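Local coordinates for putative methyltransferase (Porphyromonas gingivalis, PDB 3LL7), which probably transfers methyl groups, most likely from S-adenosylmethionine, to a substrate that is not yet identified, at residues 57-61 against 104-109; 64-68 against 133-138; 159-164 against 197-201; 362-366 against 376-380; 388-392 against 404-408. One frame throughout, in Å; residues are numbered along the deposited sequence.

Contact 1. Residues 57-61 against 104-109; sequences KLPQW and LGIDFI. With FMT (formic acid), chain D.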
# COMPACT_ATOMS: atom_id res chain seq x y z
N LYS A 57 5.64 9.72 -9.23
CA LYS A 57 4.75 8.61 -8.82
C LYS A 57 4.77 7.41 -9.77
O LYS A 57 4.89 6.26 -9.35
CB LYS A 57 3.31 9.10 -8.61
CG LYS A 57 2.38 8.05 -8.02
CD LYS A 57 1.06 8.65 -7.54
CE LYS A 57 0.16 7.55 -6.99
NZ LYS A 57 -1.13 8.04 -6.38
N LEU A 58 4.63 7.70 -11.06
CA LEU A 58 4.58 6.67 -12.09
C LEU A 58 5.61 7.03 -13.15
O LEU A 58 5.25 7.57 -14.20
CB LEU A 58 3.17 6.66 -12.72
CG LEU A 58 2.02 6.39 -11.74
CD1 LEU A 58 0.66 6.69 -12.35
CD2 LEU A 58 2.12 4.95 -11.30
N PRO A 59 6.91 6.77 -12.87
CA PRO A 59 7.94 7.17 -13.85
C PRO A 59 7.82 6.45 -15.20
O PRO A 59 8.15 7.04 -16.23
CB PRO A 59 9.27 6.84 -13.15
CG PRO A 59 8.92 5.94 -12.00
CD PRO A 59 7.50 6.25 -11.62
N GLN A 60 7.32 5.21 -15.21
CA GLN A 60 7.10 4.52 -16.49
C GLN A 60 6.01 5.18 -17.36
O GLN A 60 6.13 5.21 -18.59
CB GLN A 60 6.81 3.04 -16.28
CG GLN A 60 8.05 2.27 -15.86
CD GLN A 60 7.97 0.80 -16.25
OE1 GLN A 60 6.89 0.21 -16.30
NE2 GLN A 60 9.13 0.21 -16.55
N TRP A 61 4.98 5.74 -16.73
CA TRP A 61 3.96 6.51 -17.46
C TRP A 61 4.50 7.84 -18.01
O TRP A 61 4.23 8.21 -19.17
CB TRP A 61 2.71 6.75 -16.60
CG TRP A 61 1.87 5.52 -16.39
CD1 TRP A 61 2.31 4.25 -16.14
CD2 TRP A 61 0.43 5.45 -16.37
NE1 TRP A 61 1.24 3.39 -16.00
CE2 TRP A 61 0.08 4.11 -16.12
CE3 TRP A 61 -0.59 6.40 -16.54
CZ2 TRP A 61 -1.25 3.68 -16.04
CZ3 TRP A 61 -1.92 5.97 -16.47
CH2 TRP A 61 -2.23 4.63 -16.22
N LEU A 104 -7.60 5.72 -12.75
CA LEU A 104 -6.51 6.02 -13.70
C LEU A 104 -6.14 4.76 -14.48
O LEU A 104 -5.58 4.81 -15.60
CB LEU A 104 -5.28 6.56 -12.91
CG LEU A 104 -4.16 7.27 -13.65
CD1 LEU A 104 -4.70 8.32 -14.63
CD2 LEU A 104 -3.24 7.96 -12.64
N GLY A 105 -6.45 3.60 -13.89
CA GLY A 105 -6.32 2.31 -14.60
C GLY A 105 -5.03 1.55 -14.32
O GLY A 105 -4.75 0.53 -14.96
N ILE A 106 -4.24 2.01 -13.36
CA ILE A 106 -2.98 1.31 -13.11
C ILE A 106 -3.16 -0.08 -12.48
O ILE A 106 -2.37 -0.98 -12.75
CB ILE A 106 -1.99 2.14 -12.30
CG1 ILE A 106 -0.62 1.47 -12.31
CG2 ILE A 106 -2.53 2.38 -10.90
CD1 ILE A 106 0.47 2.23 -11.60
N ASP A 107 -4.20 -0.25 -11.65
CA ASP A 107 -4.53 -1.58 -11.15
C ASP A 107 -5.02 -2.46 -12.32
O ASP A 107 -4.62 -3.61 -12.44
CB ASP A 107 -5.57 -1.49 -10.02
CG ASP A 107 -4.98 -0.91 -8.72
OD1 ASP A 107 -3.75 -0.97 -8.54
OD2 ASP A 107 -5.74 -0.40 -7.87
N PHE A 108 -5.89 -1.91 -13.17
CA PHE A 108 -6.42 -2.68 -14.29
C PHE A 108 -5.27 -3.13 -15.17
O PHE A 108 -5.22 -4.29 -15.55
CB PHE A 108 -7.38 -1.84 -15.14
CG PHE A 108 -7.97 -2.57 -16.30
CD1 PHE A 108 -8.93 -3.55 -16.10
CD2 PHE A 108 -7.61 -2.23 -17.61
CE1 PHE A 108 -9.53 -4.22 -17.20
CE2 PHE A 108 -8.19 -2.90 -18.71
CZ PHE A 108 -9.15 -3.90 -18.50
N ILE A 109 -4.33 -2.22 -15.44
CA ILE A 109 -3.15 -2.55 -16.26
C ILE A 109 -2.33 -3.69 -15.61
O ILE A 109 -1.88 -4.62 -16.30
CB ILE A 109 -2.26 -1.30 -16.52
CG1 ILE A 109 -3.04 -0.24 -17.32
CG2 ILE A 109 -0.95 -1.66 -17.24
CD1 ILE A 109 -3.36 -0.65 -18.71
C FMT D . -6.01 2.88 -10.01
O1 FMT D . -6.33 1.97 -10.79
O2 FMT D . -5.97 4.06 -10.34
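The indole of Trp61 meets Leu104 at its rim: the carbonyl oxygen of Leu104 lies near the ring plane, 3.4 Å from CH2. One face of the ring carries CD1 of Leu58, a neighbour in the same segment, lying 4.2 Å above the plane and shifted toward the rim. Ile106 and Ile109 come in obliquely along the six-membered ring, with Ile106 CB 4.1 Å from Trp61 CZ2. The isobutyl group of Leu104 slides past the indole in the reverse direction, its CG 3.8 Å from Trp61 CZ3. With CG anti to the nitrogen of its own backbone (chi1 -164°), Leu104 also reaches toward Leu58, and the methyls Leu58 CD1 and Leu104 CD2 meet tip to tip at 4.1 Å. No hydrogen bond links the two segments, and the seam is buried and apolar; Leu138 of helix 125-138 closes on the indole as well. On the polar side, a formic acid molecule, probably from the crystallisation liquor, sits at the start of helix 106-112. Asp107 N gives its O1 a nearly straight bond of 3.2 Å, while Leu104 N reaches O2 weakly at 3.3 Å. Asp107 itself is held by the hydroxyls of Ser79 and Tyr168. Gly105, at the N-cap position, turns the loop into the helix with a positive phi (98°). A glycine-rich turn between strand 96-99 and helix 106-112 probably corresponds to the first conserved motif of Rossmann-like methyltransferases, so the formic acid probably marks part of the S-adenosylmethionine pocket.

Contact 2. Residues 64-68 against 133-138; sequences ISSLY and HNIPLL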
# COMPACT_ATOMS: atom_id res chain seq x y z
N ILE A 64 5.95 7.82 -21.44
CA ILE A 64 5.13 7.35 -22.56
C ILE A 64 4.40 8.48 -23.27
O ILE A 64 3.67 9.29 -22.63
CB ILE A 64 4.14 6.23 -22.17
CG1 ILE A 64 4.91 4.97 -21.75
CG2 ILE A 64 3.18 5.89 -23.33
CD1 ILE A 64 4.04 3.76 -21.52
N SER A 65 4.58 8.51 -24.59
CA SER A 65 4.04 9.54 -25.46
C SER A 65 2.54 9.37 -25.66
O SER A 65 2.03 8.27 -25.92
CB SER A 65 4.75 9.55 -26.83
OG SER A 65 4.07 8.73 -27.77
N SER A 66 1.82 10.48 -25.54
CA SER A 66 0.41 10.45 -25.83
C SER A 66 -0.44 10.12 -24.62
O SER A 66 -1.66 10.14 -24.74
CB SER A 66 0.11 9.45 -26.96
OG SER A 66 -0.46 10.11 -28.08
N LEU A 67 0.18 9.80 -23.49
CA LEU A 67 -0.61 9.56 -22.26
C LEU A 67 -1.21 10.86 -21.82
O LEU A 67 -0.53 11.91 -21.85
CB LEU A 67 0.20 8.95 -21.09
CG LEU A 67 0.58 7.47 -21.13
CD1 LEU A 67 1.16 7.08 -19.80
CD2 LEU A 67 -0.59 6.53 -21.49
N TYR A 68 -2.48 10.81 -21.44
CA TYR A 68 -3.22 11.97 -21.02
C TYR A 68 -3.76 11.73 -19.60
O TYR A 68 -4.49 10.76 -19.38
CB TYR A 68 -4.39 12.22 -21.97
CG TYR A 68 -5.16 13.46 -21.62
CD1 TYR A 68 -4.65 14.73 -21.89
CD2 TYR A 68 -6.40 13.37 -21.00
CE1 TYR A 68 -5.36 15.88 -21.56
CE2 TYR A 68 -7.14 14.53 -20.67
CZ TYR A 68 -6.60 15.78 -20.93
OH TYR A 68 -7.27 16.93 -20.61
N HIS A 133 -8.39 6.29 -23.78
CA HIS A 133 -7.19 6.67 -24.55
C HIS A 133 -5.89 5.99 -24.07
O HIS A 133 -5.10 5.48 -24.88
CB HIS A 133 -7.03 8.20 -24.49
CG HIS A 133 -5.78 8.71 -25.14
ND1 HIS A 133 -5.70 9.02 -26.48
CD2 HIS A 133 -4.56 8.99 -24.62
CE1 HIS A 133 -4.48 9.45 -26.76
NE2 HIS A 133 -3.77 9.44 -25.65
N ASN A 134 -5.66 6.01 -22.76
CA ASN A 134 -4.41 5.57 -22.15
C ASN A 134 -4.24 4.06 -22.15
O ASN A 134 -3.14 3.55 -22.45
CB ASN A 134 -4.28 6.06 -20.71
CG ASN A 134 -4.10 7.57 -20.62
OD1 ASN A 134 -3.59 8.21 -21.54
ND2 ASN A 134 -4.49 8.13 -19.50
N ILE A 135 -5.31 3.35 -21.80
CA ILE A 135 -5.21 1.89 -21.62
C ILE A 135 -4.60 1.17 -22.84
O ILE A 135 -3.63 0.41 -22.67
CB ILE A 135 -6.55 1.25 -21.08
CG1 ILE A 135 -6.72 1.56 -19.59
CG2 ILE A 135 -6.59 -0.26 -21.34
CD1 ILE A 135 -8.16 1.26 -19.01
N PRO A 136 -5.09 1.44 -24.07
CA PRO A 136 -4.47 0.78 -25.23
C PRO A 136 -2.99 1.14 -25.48
O PRO A 136 -2.29 0.36 -26.12
CB PRO A 136 -5.33 1.23 -26.42
CG PRO A 136 -6.62 1.62 -25.83
CD PRO A 136 -6.28 2.21 -24.48
N LEU A 137 -2.53 2.28 -24.98
CA LEU A 137 -1.11 2.64 -25.11
C LEU A 137 -0.22 1.92 -24.09
O LEU A 137 1.02 1.94 -24.18
CB LEU A 137 -0.94 4.15 -24.99
CG LEU A 137 -1.82 4.95 -25.96
CD1 LEU A 137 -1.82 6.40 -25.60
CD2 LEU A 137 -1.36 4.73 -27.40
N LEU A 138 -0.86 1.32 -23.09
CA LEU A 138 -0.12 0.70 -21.99
C LEU A 138 -0.15 -0.82 -22.00
O LEU A 138 0.62 -1.45 -21.28
CB LEU A 138 -0.64 1.22 -20.64
CG LEU A 138 -0.35 2.69 -20.34
CD1 LEU A 138 -1.46 3.31 -19.46
CD2 LEU A 138 1.04 2.88 -19.72
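Asn134 reads both backbone polar groups of Tyr68 with its one amide. Its OD1 receives Tyr68 N at 2.8 Å, almost straight (173°), with the donor in the carbonyl plane on a lone pair; its ND2 gives to Tyr68 O at 2.6 Å, with the acceptor close to the amide plane. This pair of bonds fixes the rotation of the amide, and the -69° chi1 of Asn134, placing CG beside its backbone N, lets the group reach the loop from the flank of the helix. His133, one residue earlier, directs NE2 at Ser66 O, which lies at the edge of the imidazole; the modelled separation is implausibly short, so the details of this bond are doubtful. Beside these polar links the side chain of Leu67 runs aslant that of Asn134, its CD2 3.4 Å from Asn134 OD1 and 3.9 Å from Leu138 CD1. Ile64 extends the apolar strip, its CD1 3.6 Å from Leu138 CD2, and the methyl CD1 of Leu137 rests 3.9 Å from Ser66 CB. Behind this shell, a type II beta turn from Ile64 to Leu67 presents the Ser66 carbonyl, and Ser66 takes the positive phi (90°) of its third position. Glu8 accepts a hydrogen bond from His133 ND1, tying helix 8-20 to the imidazole, while Trp61 packs on Leu67. Helix 125-138 connects the parallel, neighbouring strands 117-122 and 144-149, the beta-alpha-beta crossover of a Rossmann-like methyltransferase fold, and here the loop after helix 59-62 lies against its last turns.

Contact 3. Residues 159-164 against 197-201; sequences IKTFHP and ELLPF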
# COMPACT_ATOMS: atom_id res chain seq x y z
N ILE A 159 -21.59 -8.25 -17.14
CA ILE A 159 -20.59 -8.88 -16.25
C ILE A 159 -20.89 -10.38 -16.02
O ILE A 159 -19.99 -11.22 -16.11
CB ILE A 159 -20.49 -8.14 -14.91
CG1 ILE A 159 -20.02 -6.70 -15.11
CG2 ILE A 159 -19.53 -8.89 -13.96
CD1 ILE A 159 -20.29 -5.79 -13.93
N LYS A 160 -22.15 -10.71 -15.73
CA LYS A 160 -22.55 -12.11 -15.48
C LYS A 160 -22.36 -13.01 -16.69
O LYS A 160 -21.90 -14.14 -16.55
CB LYS A 160 -23.99 -12.20 -14.96
CG LYS A 160 -24.15 -11.51 -13.62
CD LYS A 160 -25.60 -11.50 -13.16
CE LYS A 160 -25.72 -10.62 -11.93
NZ LYS A 160 -27.09 -10.69 -11.36
N THR A 161 -22.70 -12.49 -17.87
CA THR A 161 -22.47 -13.20 -19.13
C THR A 161 -20.99 -13.43 -19.41
O THR A 161 -20.60 -14.53 -19.83
CB THR A 161 -23.14 -12.45 -20.31
OG1 THR A 161 -24.55 -12.35 -20.04
CG2 THR A 161 -22.92 -13.18 -21.63
N PHE A 162 -20.17 -12.41 -19.14
CA PHE A 162 -18.73 -12.50 -19.30
C PHE A 162 -18.15 -13.63 -18.45
O PHE A 162 -17.25 -14.34 -18.89
CB PHE A 162 -18.07 -11.17 -18.92
CG PHE A 162 -16.61 -11.06 -19.30
CD1 PHE A 162 -16.16 -11.41 -20.57
CD2 PHE A 162 -15.68 -10.57 -18.38
CE1 PHE A 162 -14.81 -11.29 -20.92
CE2 PHE A 162 -14.34 -10.43 -18.72
CZ PHE A 162 -13.89 -10.80 -19.99
N HIS A 163 -18.72 -13.79 -17.25
CA HIS A 163 -18.28 -14.79 -16.28
C HIS A 163 -16.76 -14.74 -16.05
O HIS A 163 -16.06 -15.71 -16.36
CB HIS A 163 -18.72 -16.20 -16.69
CG HIS A 163 -18.80 -17.17 -15.54
ND1 HIS A 163 -17.71 -17.50 -14.77
CD2 HIS A 163 -19.85 -17.86 -15.03
CE1 HIS A 163 -18.08 -18.35 -13.83
NE2 HIS A 163 -19.37 -18.58 -13.96
N PRO A 164 -16.24 -13.60 -15.55
CA PRO A 164 -14.79 -13.45 -15.42
C PRO A 164 -14.18 -14.39 -14.38
O PRO A 164 -14.88 -14.86 -13.47
CB PRO A 164 -14.64 -12.00 -14.97
CG PRO A 164 -15.88 -11.77 -14.15
CD PRO A 164 -16.95 -12.43 -14.98
N GLU A 197 -24.15 -11.03 -4.93
CA GLU A 197 -24.62 -11.04 -6.29
C GLU A 197 -23.60 -11.58 -7.30
O GLU A 197 -23.98 -12.23 -8.28
CB GLU A 197 -25.09 -9.64 -6.70
CG GLU A 197 -25.91 -9.65 -7.98
CD GLU A 197 -26.72 -8.40 -8.20
OE1 GLU A 197 -26.45 -7.37 -7.53
OE2 GLU A 197 -27.61 -8.44 -9.06
N LEU A 198 -22.32 -11.30 -7.07
CA LEU A 198 -21.29 -11.59 -8.08
C LEU A 198 -20.39 -12.80 -7.84
O LEU A 198 -19.85 -13.36 -8.80
CB LEU A 198 -20.46 -10.33 -8.39
CG LEU A 198 -21.26 -9.27 -9.18
CD1 LEU A 198 -20.49 -7.95 -9.33
CD2 LEU A 198 -21.68 -9.81 -10.55
N LEU A 199 -20.24 -13.25 -6.60
CA LEU A 199 -19.46 -14.47 -6.34
C LEU A 199 -19.87 -15.69 -7.19
O LEU A 199 -18.98 -16.45 -7.62
CB LEU A 199 -19.42 -14.83 -4.85
CG LEU A 199 -18.46 -14.00 -4.02
CD1 LEU A 199 -18.59 -14.34 -2.53
CD2 LEU A 199 -17.03 -14.21 -4.51
N PRO A 200 -21.19 -15.86 -7.46
CA PRO A 200 -21.60 -16.95 -8.35
C PRO A 200 -21.16 -16.82 -9.81
O PRO A 200 -21.37 -17.77 -10.58
CB PRO A 200 -23.14 -16.89 -8.27
CG PRO A 200 -23.42 -16.25 -6.96
CD PRO A 200 -22.37 -15.22 -6.83
N PHE A 201 -20.59 -15.68 -10.20
CA PHE A 201 -20.26 -15.43 -11.61
C PHE A 201 -18.80 -15.11 -11.85
O PHE A 201 -18.44 -14.57 -12.90
CB PHE A 201 -21.13 -14.30 -12.17
CG PHE A 201 -22.57 -14.66 -12.25
CD1 PHE A 201 -23.05 -15.41 -13.33
CD2 PHE A 201 -23.46 -14.28 -11.25
CE1 PHE A 201 -24.39 -15.76 -13.42
CE2 PHE A 201 -24.83 -14.63 -11.34
CZ PHE A 201 -25.28 -15.37 -12.43
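Lys160 NZ bonds to Glu197 OE2 at 3.3 Å, the one salt bridge across the contact. The ammonium group meets the oxygen on its anti side, 24° out of the carboxylate plane, so the link is rather long and off the usual direction. The two side chains cross at about a right angle. On its way to Glu197 the lysine runs fully extended beyond CG and lies over one face of Phe201: CG stands 3.7 Å from the ring centroid, only 13° off the normal, a CH-pi contact, and CD continues to 3.7 Å from Phe201 CE2. Ile159 and Leu198 add an apolar crossing on the buried side, with CG2 of Ile159 4.1 Å from CD2 of Leu198. Helices 156-162 and 191-198 precede strands 166-173 and 204-209, parallel neighbours in the Rossmann-like sheet, and the contact joins the C-terminal ends of these two helices where the chain turns back toward the strands. His163, the first residue past its helix, takes a positive phi (50°). Phe201 CA stands over one face of the imidazole, 4.2 Å from its centroid, in a second CH-pi contact. The carbonyl of Phe201 points into the same bend: its oxygen receives a CA-H...O contact from His163 CA at 3.4 Å and lies 3.3 Å from Pro164 CD.

Contact 4. Residues 362-366 against 376-380; sequences QASIS and ELRQR. With EDO (1,2-ethanediol), chain C.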
# COMPACT_ATOMS: atom_id res chain seq x y z
N GLN A 362 25.61 11.58 17.45
CA GLN A 362 24.41 11.85 16.66
C GLN A 362 23.69 10.50 16.49
O GLN A 362 24.33 9.45 16.61
CB GLN A 362 24.78 12.43 15.28
CG GLN A 362 25.71 11.49 14.48
CD GLN A 362 26.15 12.02 13.13
OE1 GLN A 362 25.50 12.87 12.50
NE2 GLN A 362 27.29 11.54 12.68
N ALA A 363 22.39 10.53 16.22
CA ALA A 363 21.62 9.29 16.06
C ALA A 363 20.25 9.50 15.45
O ALA A 363 19.67 10.55 15.57
CB ALA A 363 21.44 8.59 17.43
N SER A 364 19.73 8.45 14.81
CA SER A 364 18.32 8.34 14.51
C SER A 364 17.63 8.00 15.82
O SER A 364 18.26 7.42 16.70
CB SER A 364 18.08 7.19 13.51
OG SER A 364 18.74 7.51 12.28
N ILE A 365 16.38 8.41 15.98
CA ILE A 365 15.62 8.10 17.22
C ILE A 365 14.31 7.41 16.87
O ILE A 365 13.57 7.89 15.98
CB ILE A 365 15.36 9.36 18.04
CG1 ILE A 365 16.73 9.90 18.53
CG2 ILE A 365 14.38 9.06 19.25
CD1 ILE A 365 16.67 11.34 19.12
N SER A 366 14.04 6.32 17.58
CA SER A 366 12.78 5.59 17.44
C SER A 366 12.20 5.34 18.82
O SER A 366 12.92 5.41 19.84
CB SER A 366 13.00 4.26 16.68
OG SER A 366 13.27 4.51 15.29
N GLU A 376 10.21 14.56 20.60
CA GLU A 376 10.39 15.04 21.97
C GLU A 376 11.70 14.54 22.57
O GLU A 376 12.45 15.30 23.20
CB GLU A 376 9.22 14.59 22.86
CG GLU A 376 7.97 15.35 22.54
CD GLU A 376 6.69 14.79 23.17
OE1 GLU A 376 6.69 13.63 23.65
OE2 GLU A 376 5.67 15.52 23.15
N LEU A 377 11.98 13.24 22.40
CA LEU A 377 13.28 12.67 22.81
C LEU A 377 14.44 13.43 22.16
O LEU A 377 15.40 13.80 22.84
CB LEU A 377 13.31 11.17 22.46
CG LEU A 377 14.41 10.22 22.94
CD1 LEU A 377 14.71 10.42 24.42
CD2 LEU A 377 13.84 8.75 22.70
N ARG A 378 14.35 13.71 20.86
CA ARG A 378 15.37 14.47 20.18
C ARG A 378 15.57 15.87 20.76
O ARG A 378 16.71 16.29 21.05
CB ARG A 378 15.09 14.57 18.68
CG ARG A 378 16.25 15.31 18.00
CD ARG A 378 16.26 15.20 16.48
NE ARG A 378 16.25 13.83 15.96
CZ ARG A 378 17.29 12.98 15.94
NH1 ARG A 378 18.48 13.30 16.46
NH2 ARG A 378 17.12 11.79 15.38
N GLN A 379 14.48 16.61 20.90
CA GLN A 379 14.63 17.99 21.32
C GLN A 379 15.09 18.15 22.76
O GLN A 379 15.88 19.05 23.08
CB GLN A 379 13.36 18.81 21.05
CG GLN A 379 13.10 19.00 19.55
CD GLN A 379 12.02 20.03 19.24
OE1 GLN A 379 11.75 20.92 20.05
NE2 GLN A 379 11.43 19.93 18.04
N ARG A 380 14.61 17.26 23.61
CA ARG A 380 14.95 17.33 25.03
C ARG A 380 16.38 16.86 25.30
O ARG A 380 16.99 17.31 26.26
CB ARG A 380 13.93 16.56 25.87
CG ARG A 380 12.50 17.22 25.74
CD ARG A 380 11.40 16.39 26.38
NE ARG A 380 10.08 16.84 25.89
CZ ARG A 380 8.92 16.70 26.54
NH1 ARG A 380 8.88 16.12 27.75
NH2 ARG A 380 7.79 17.15 26.00
C1 EDO C . 12.71 12.22 15.52
O1 EDO C . 13.54 13.37 15.30
C2 EDO C . 13.04 11.12 14.51
O2 EDO C . 14.45 11.01 14.27
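Arg378 spends two nitrogens on a single acceptor: NH2 and NH1 both donate to Ala363 O, at 2.8 and 3.1 Å, in an end-on grip that puts the oxygen almost in the guanidinium plane. The contact lies in the THUMP-like region, inside the beta-alpha-beta unit of strand 364-368, helix 374-381 and strand 389-395, and it fastens the helix to the outer strand of the sheet. Strand and helix segments run at 132° to each other, their axes 9.0 Å apart. The NH2 bond uses a lone pair in the carbonyl plane, whereas NH1 arrives nearly along the C=O axis and is the more bent of the two. A turn at chi3 (-55°) brings the guanidinium back over the strand, where Ile365 supports it: CD1 of the isoleucine sits 3.6 Å above the plane, over the centre of the group, and equally close to Arg378 CB. The other branch of Ile365 packs on the buried side of the helix, CG2 touching Leu377 CD2 at 3.5 Å. NH1 has a further acceptor in the backbone oxygen of Met383, so the cation links the chain just before strand 364-368 to the loop between helix 374-381 and strand 389-395, which should restrict its rotation. The remaining N-H directions go to an ethanediol, probably from the crystallisation liquor, which spans the side of the guanidinium: Arg378 NE donates to O1 at 2.8 Å, and Arg378 NH2 points almost dead straight (178°) at O2, 3.0 Å away.

Contact 5. Residues 388-392 against 404-408; sequences EKTLM and LLLRK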
# COMPACT_ATOMS: atom_id res chain seq x y z
N GLU A 388 24.99 6.44 11.93
CA GLU A 388 24.59 5.07 11.70
C GLU A 388 23.91 4.43 12.91
O GLU A 388 23.42 3.32 12.81
CB GLU A 388 25.81 4.24 11.31
CG GLU A 388 26.45 4.66 9.98
CD GLU A 388 25.49 4.56 8.82
OE1 GLU A 388 24.77 3.54 8.71
OE2 GLU A 388 25.46 5.50 8.00
N LYS A 389 23.89 5.13 14.04
CA LYS A 389 23.35 4.57 15.28
C LYS A 389 21.89 4.98 15.47
O LYS A 389 21.44 5.99 14.92
CB LYS A 389 24.15 5.07 16.49
CG LYS A 389 25.68 4.87 16.43
CD LYS A 389 26.08 3.42 16.38
CE LYS A 389 27.62 3.24 16.41
NZ LYS A 389 28.22 3.46 17.76
N THR A 390 21.18 4.24 16.30
CA THR A 390 19.80 4.55 16.66
C THR A 390 19.66 4.54 18.17
O THR A 390 20.15 3.62 18.84
CB THR A 390 18.85 3.52 16.06
OG1 THR A 390 18.91 3.61 14.63
CG2 THR A 390 17.38 3.74 16.51
N LEU A 391 18.96 5.55 18.71
CA LEU A 391 18.53 5.53 20.11
C LEU A 391 17.07 5.12 20.11
O LEU A 391 16.27 5.72 19.38
CB LEU A 391 18.72 6.90 20.76
CG LEU A 391 20.10 7.25 21.30
CD1 LEU A 391 20.20 8.79 21.58
CD2 LEU A 391 20.33 6.40 22.59
N MSE A 392 16.74 4.08 20.87
CA MSE A 392 15.40 3.49 20.87
C MSE A 392 14.78 3.61 22.26
O MSE A 392 15.30 3.05 23.25
CB MSE A 392 15.46 2.00 20.44
CG MSE A 392 14.14 1.23 20.67
SE MSE A 392 12.82 1.66 19.33
CE MSE A 392 13.65 0.86 17.79
N LEU A 404 17.76 2.34 24.39
CA LEU A 404 18.77 1.44 23.81
C LEU A 404 19.57 2.20 22.78
O LEU A 404 19.00 2.88 21.91
CB LEU A 404 18.11 0.23 23.13
CG LEU A 404 16.98 -0.51 23.88
CD1 LEU A 404 16.45 -1.66 22.97
CD2 LEU A 404 17.53 -1.06 25.21
N LEU A 405 20.89 2.06 22.87
CA LEU A 405 21.81 2.53 21.82
C LEU A 405 22.12 1.33 20.93
O LEU A 405 22.61 0.32 21.41
CB LEU A 405 23.10 3.11 22.43
CG LEU A 405 24.04 3.66 21.33
CD1 LEU A 405 23.34 4.88 20.66
CD2 LEU A 405 25.38 4.10 21.95
N LEU A 406 21.77 1.47 19.65
CA LEU A 406 21.77 0.36 18.68
C LEU A 406 22.62 0.73 17.47
O LEU A 406 22.64 1.89 17.08
CB LEU A 406 20.32 0.10 18.19
CG LEU A 406 19.29 -0.19 19.30
CD1 LEU A 406 17.90 -0.32 18.68
CD2 LEU A 406 19.70 -1.45 20.06
N ARG A 407 23.30 -0.24 16.87
CA ARG A 407 23.83 -0.07 15.51
C ARG A 407 23.19 -1.13 14.59
O ARG A 407 22.76 -2.15 15.07
CB ARG A 407 25.36 -0.16 15.49
CG ARG A 407 25.94 -1.52 15.73
CD ARG A 407 27.44 -1.53 15.38
NE ARG A 407 27.95 -2.89 15.50
CZ ARG A 407 28.36 -3.44 16.64
NH1 ARG A 407 28.79 -4.71 16.66
NH2 ARG A 407 28.33 -2.73 17.77
N LYS A 408 23.14 -0.88 13.29
CA LYS A 408 22.63 -1.88 12.33
C LYS A 408 23.41 -3.19 12.40
O LYS A 408 24.62 -3.19 12.57
CB LYS A 408 22.70 -1.37 10.90
CG LYS A 408 21.95 -0.08 10.68
CD LYS A 408 22.50 0.56 9.41
CE LYS A 408 21.80 1.88 9.11
NZ LYS A 408 22.51 2.50 7.95
O HOH W 1 24.60 1.20 12.13
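Met392, Leu406 and Leu404 lose the most surface here, and all three project from one face of an antiparallel hairpin made of strands 389-395 and 401-408. Met392, present as selenomethionine, is flanked through its CB: Leu406 CD1 lies 3.8 Å away on one diagonal and Leu404 CB 4.2 Å away directly across. CG of Met392 stands anti to the backbone nitrogen (chi1 169°), and bends at chi2 and chi3 then carry the selenium end away from strand 404-408, to Ser366 and Arg368 of the next strand. Leu406 CB also lies beside Thr390 CB, so that face is continuous; Phe340 and Val294 of other strands pack on it. Two hydrogen-bonded pairs hold the backbones together: Thr390 with Leu406 and Met392 with Leu404, with Thr390 N to Leu406 O at 2.9 Å and Met392 N to Leu404 O at 2.8 Å. Between them Leu391 and Leu405 form a non-hydrogen-bonded pair, whose methyls Leu391 CD2 and Leu405 CD1 touch at 3.9 Å on the reverse face. There Lys389 and Arg407 lie side by side, and Glu343 of strand 337-347 takes a salt bridge from each. At the open end of the ladder a water joins Glu388 O to Lys408 N, 2.8 Å from the latter, and Lys408 NZ meets Glu388 OE1 on its syn side at 2.6 Å. The hairpin is thus apolar in the middle and ionic toward its open end: Glu388 pairs with Lys408, and Glu343 probably offsets the positive charges of Lys389 and Arg407.

The five contacts fall into two groups on opposite sides of the chain's centre. Contacts 1 and 2, with centres 10 Å apart, form one packed block: Ile109 CD1 lies 3.8 Å from Leu138 CB, and helix 125-138 packs against helix 106-112, whose start carries the formic acid at the probable cofactor pocket. Contact 3 lies between helices that flank the same Rossmann-like sheet, but its centre is 26 Å from that of contact 1. Contacts 4 and 5, centres 11 Å apart, share the THUMP-like sheet, where Ser364 O and Leu391 N are probably hydrogen-bonded at 2.8 Å. Centres of contacts 1 and 4 are about 38 Å apart, so the THUMP-like part stands well away from the pocket.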